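Local coordinates for periplasmic binding protein (Veillonella parvula, PDB 4N01), which probably captures a solute, perhaps an iron complex or corrinoid as in related binding proteins, in the periplasm for delivery to a membrane transporter, at residues T74-Q79 with W153-M158. Numbering follows the deposited sequence.
Sequences TEMMLQ and WIPESM
Selenomethionine Met76 is the one bump that helix 71-79 pushes into the hollow formed by Trp153, Pro155 and selenomethionine Met158. Its length spans the separation of the segments, whose closest CA atoms, of Met76 and Pro155, are 9.8 Å apart. The side chain runs straight out to its selenium and then bends (chi3 66°), bringing CE to the indole edge while SE stays against Pro155 CG. Pro155 makes the floor: its CG lies 3.9 Å from Met76 SE and about as far from Met76 CE. Trp153 forms one wall, meeting Met76 CE with its edge, near the ring plane, 4.1 Å from CH2. Met158 makes the other wall, an extended chain running antiparallel to Met76, with its CE 4.2 Å from Met76 SE. All four residues are buried, and the contact across the two segments is purely apolar. Met158 N hydrogen-bonds to Pro155 O across the short 3-10 turn 156-158, which helps set Met158 beside Pro155. Met172 of helix 165-178 also touches Met76, while Thr129 of strand 127-129 packs against Pro155; the contact thus joins helix 71-79 to the loop leading from edge strand 151-153 to helix 165-178, within the alpha/beta lobe built on the five-stranded parallel sheet of this two-lobed binding-protein fold.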
ATOM      1  N   THR A  74       0.153 -10.086  -1.507  1.00 16.16           N
ATOM      2  CA  THR A  74       0.812 -10.981  -2.468  1.00 18.94           C
ATOM      3  C   THR A  74       2.266 -10.571  -2.683  1.00 16.05           C
ATOM      4  O   THR A  74       3.170 -11.416  -2.666  1.00 16.11           O
ATOM      5  CB  THR A  74       0.084 -11.008  -3.823  1.00 18.84           C
ATOM      6  OG1 THR A  74      -1.159 -11.702  -3.678  1.00 18.82           O
ATOM      7  CG2 THR A  74       0.930 -11.713  -4.894  1.00 17.14           C
ATOM      8  N   GLU A  75       2.496  -9.272  -2.864  1.00 15.87           N
ATOM      9  CA  GLU A  75       3.858  -8.784  -3.059  1.00 17.20           C
ATOM     10  C   GLU A  75       4.713  -8.964  -1.809  1.00 15.54           C
ATOM     11  O   GLU A  75       5.876  -9.354  -1.913  1.00 15.63           O
ATOM     12  CB  GLU A  75       3.866  -7.340  -3.612  1.00 15.70           C
ATOM     13  CG  GLU A  75       3.211  -7.300  -5.004  1.00 17.07           C
ATOM     14  CD  GLU A  75       3.256  -5.948  -5.711  1.00 23.11           C
ATOM     15  OE1 GLU A  75       3.580  -4.914  -5.073  1.00 22.30           O
ATOM     16  OE2 GLU A  75       2.960  -5.922  -6.936  1.00 18.25           O
HETATM   17  N   MSE A  76       4.126  -8.726  -0.636  1.00 16.33           N
HETATM   18  CA  MSE A  76       4.839  -8.929   0.621  1.00 15.38           C
HETATM   19  C   MSE A  76       5.308 -10.364   0.732  1.00 18.87           C
HETATM   20  O   MSE A  76       6.460 -10.626   1.072  1.00 17.12           O
HETATM   21  CB  MSE A  76       3.955  -8.565   1.815  1.00 15.44           C
HETATM   22  CG  MSE A  76       3.703  -7.071   1.896  1.00 19.30           C
HETATM   23 SE   MSE A  76       2.394  -6.651   3.267  0.65 23.81          SE
HETATM   24  CE  MSE A  76       3.412  -7.208   4.815  1.00 19.62           C
HETATM   25  N   MSE A  77       4.420 -11.297   0.418  1.00 17.98           N
HETATM   26  CA  MSE A  77       4.771 -12.708   0.520  1.00 17.58           C
HETATM   27  C   MSE A  77       5.822 -13.115  -0.513  1.00 18.93           C
HETATM   28  O   MSE A  77       6.753 -13.858  -0.197  1.00 17.17           O
HETATM   29  CB  MSE A  77       3.521 -13.587   0.418  1.00 16.63           C
HETATM   30  CG  MSE A  77       2.605 -13.453   1.631  1.00 18.38           C
HETATM   31 SE   MSE A  77       1.280 -14.874   1.655  0.67 28.14          SE
HETATM   32  CE  MSE A  77       2.467 -16.396   1.907  1.00 22.33           C
ATOM     33  N   LEU A  78       5.693 -12.620  -1.738  1.00 16.09           N
ATOM     34  CA  LEU A  78       6.673 -12.956  -2.779  1.00 16.90           C
ATOM     35  C   LEU A  78       8.056 -12.377  -2.453  1.00 16.45           C
ATOM     36  O   LEU A  78       9.090 -12.994  -2.742  1.00 17.73           O
ATOM     37  CB  LEU A  78       6.194 -12.474  -4.155  1.00 18.19           C
ATOM     38  CG  LEU A  78       4.940 -13.174  -4.704  1.00 24.84           C
ATOM     39  CD1 LEU A  78       4.432 -12.471  -5.950  1.00 18.77           C
ATOM     40  CD2 LEU A  78       5.210 -14.656  -5.005  1.00 19.72           C
ATOM     41  N   GLN A  79       8.070 -11.202  -1.834  1.00 16.11           N
ATOM     42  CA  GLN A  79       9.328 -10.548  -1.494  1.00 22.41           C
ATOM     43  C   GLN A  79      10.107 -11.412  -0.502  1.00 19.95           C
ATOM     44  O   GLN A  79      11.337 -11.469  -0.552  1.00 19.69           O
ATOM     45  CB  GLN A  79       9.058  -9.153  -0.915  1.00 20.53           C
ATOM     46  CG  GLN A  79      10.306  -8.341  -0.576  1.00 17.18           C
ATOM     47  CD  GLN A  79      11.071  -7.908  -1.810  1.00 19.25           C
ATOM     48  OE1 GLN A  79      10.546  -7.182  -2.657  1.00 20.39           O
ATOM     49  NE2 GLN A  79      12.319  -8.355  -1.921  1.00 20.49           N
ATOM     50  N   TRP A 153      -4.368 -13.423   8.911  1.00 15.10           N
ATOM     51  CA  TRP A 153      -3.434 -12.409   9.390  1.00 17.08           C
ATOM     52  C   TRP A 153      -3.531 -11.189   8.509  1.00 16.87           C
ATOM     53  O   TRP A 153      -3.535 -11.306   7.283  1.00 18.42           O
ATOM     54  CB  TRP A 153      -1.998 -12.932   9.325  1.00 17.84           C
ATOM     55  CG  TRP A 153      -0.999 -11.903   9.744  1.00 17.59           C
ATOM     56  CD1 TRP A 153      -0.721 -11.507  11.018  1.00 20.56           C
ATOM     57  CD2 TRP A 153      -0.153 -11.126   8.885  1.00 17.69           C
ATOM     58  NE1 TRP A 153       0.250 -10.536  11.007  1.00 20.44           N
ATOM     59  CE2 TRP A 153       0.617 -10.286   9.710  1.00 16.93           C
ATOM     60  CE3 TRP A 153       0.028 -11.063   7.499  1.00 17.84           C
ATOM     61  CZ2 TRP A 153       1.557  -9.389   9.197  1.00 16.05           C
ATOM     62  CZ3 TRP A 153       0.966 -10.177   6.990  1.00 21.60           C
ATOM     63  CH2 TRP A 153       1.718  -9.353   7.841  1.00 18.30           C
ATOM     64  N   ILE A 154      -3.589 -10.013   9.122  1.00 16.10           N
ATOM     65  CA  ILE A 154      -3.662  -8.763   8.365  1.00 16.21           C
ATOM     66  C   ILE A 154      -2.558  -7.824   8.832  1.00 14.75           C
ATOM     67  O   ILE A 154      -2.406  -7.610  10.040  1.00 16.89           O
ATOM     68  CB  ILE A 154      -5.020  -8.066   8.591  1.00 20.79           C
ATOM     69  CG1 ILE A 154      -6.154  -8.969   8.089  1.00 24.54           C
ATOM     70  CG2 ILE A 154      -5.060  -6.705   7.885  1.00 20.04           C
ATOM     71  CD1 ILE A 154      -7.527  -8.482   8.482  1.00 28.84           C
ATOM     72  N   PRO A 155      -1.768  -7.285   7.887  1.00 15.75           N
ATOM     73  CA  PRO A 155      -0.732  -6.315   8.269  1.00 16.04           C
ATOM     74  C   PRO A 155      -1.323  -5.181   9.109  1.00 17.10           C
ATOM     75  O   PRO A 155      -2.374  -4.617   8.765  1.00 16.28           O
ATOM     76  CB  PRO A 155      -0.232  -5.784   6.926  1.00 16.62           C
ATOM     77  CG  PRO A 155      -0.431  -6.957   5.969  1.00 18.44           C
ATOM     78  CD  PRO A 155      -1.732  -7.607   6.447  1.00 15.21           C
ATOM     79  N   GLU A 156      -0.666  -4.865  10.219  1.00 13.38           N
ATOM     80  CA  GLU A 156      -1.094  -3.734  11.035  1.00 17.29           C
ATOM     81  C   GLU A 156      -1.102  -2.440  10.241  1.00 14.52           C
ATOM     82  O   GLU A 156      -1.860  -1.521  10.561  1.00 13.19           O
ATOM     83  CB  GLU A 156      -0.198  -3.584  12.264  1.00 18.23           C
ATOM     84  CG  GLU A 156      -0.342  -4.724  13.273  1.00 29.51           C
ATOM     85  CD  GLU A 156      -1.696  -4.731  13.967  1.00 51.01           C
ATOM     86  OE1 GLU A 156      -2.220  -3.633  14.266  1.00 60.51           O
ATOM     87  OE2 GLU A 156      -2.234  -5.836  14.210  1.00 55.45           O
ATOM     88  N   SER A 157      -0.264  -2.360   9.211  1.00 12.90           N
ATOM     89  CA  SER A 157      -0.150  -1.117   8.439  1.00 13.38           C
ATOM     90  C   SER A 157      -1.429  -0.850   7.645  1.00 14.14           C
ATOM     91  O   SER A 157      -1.651   0.249   7.131  1.00 15.11           O
ATOM     92  CB  SER A 157       1.087  -1.139   7.525  1.00 16.91           C
ATOM     93  OG  SER A 157       1.055  -2.255   6.641  1.00 20.77           O
HETATM   94  N   MSE A 158      -2.267  -1.872   7.553  1.00 16.34           N
HETATM   95  CA  MSE A 158      -3.528  -1.775   6.833  1.00 18.64           C
HETATM   96  C   MSE A 158      -4.732  -1.642   7.760  1.00 22.61           C
HETATM   97  O   MSE A 158      -5.868  -1.639   7.295  1.00 27.11           O
HETATM   98  CB  MSE A 158      -3.712  -3.016   5.952  1.00 19.62           C
HETATM   99  CG  MSE A 158      -2.613  -3.208   4.925  1.00 12.26           C
HETATM  100 SE   MSE A 158      -2.914  -4.874   3.964  0.66 24.28          SE
HETATM  101  CE  MSE A 158      -1.310  -4.712   2.910  1.00 16.93           C
TER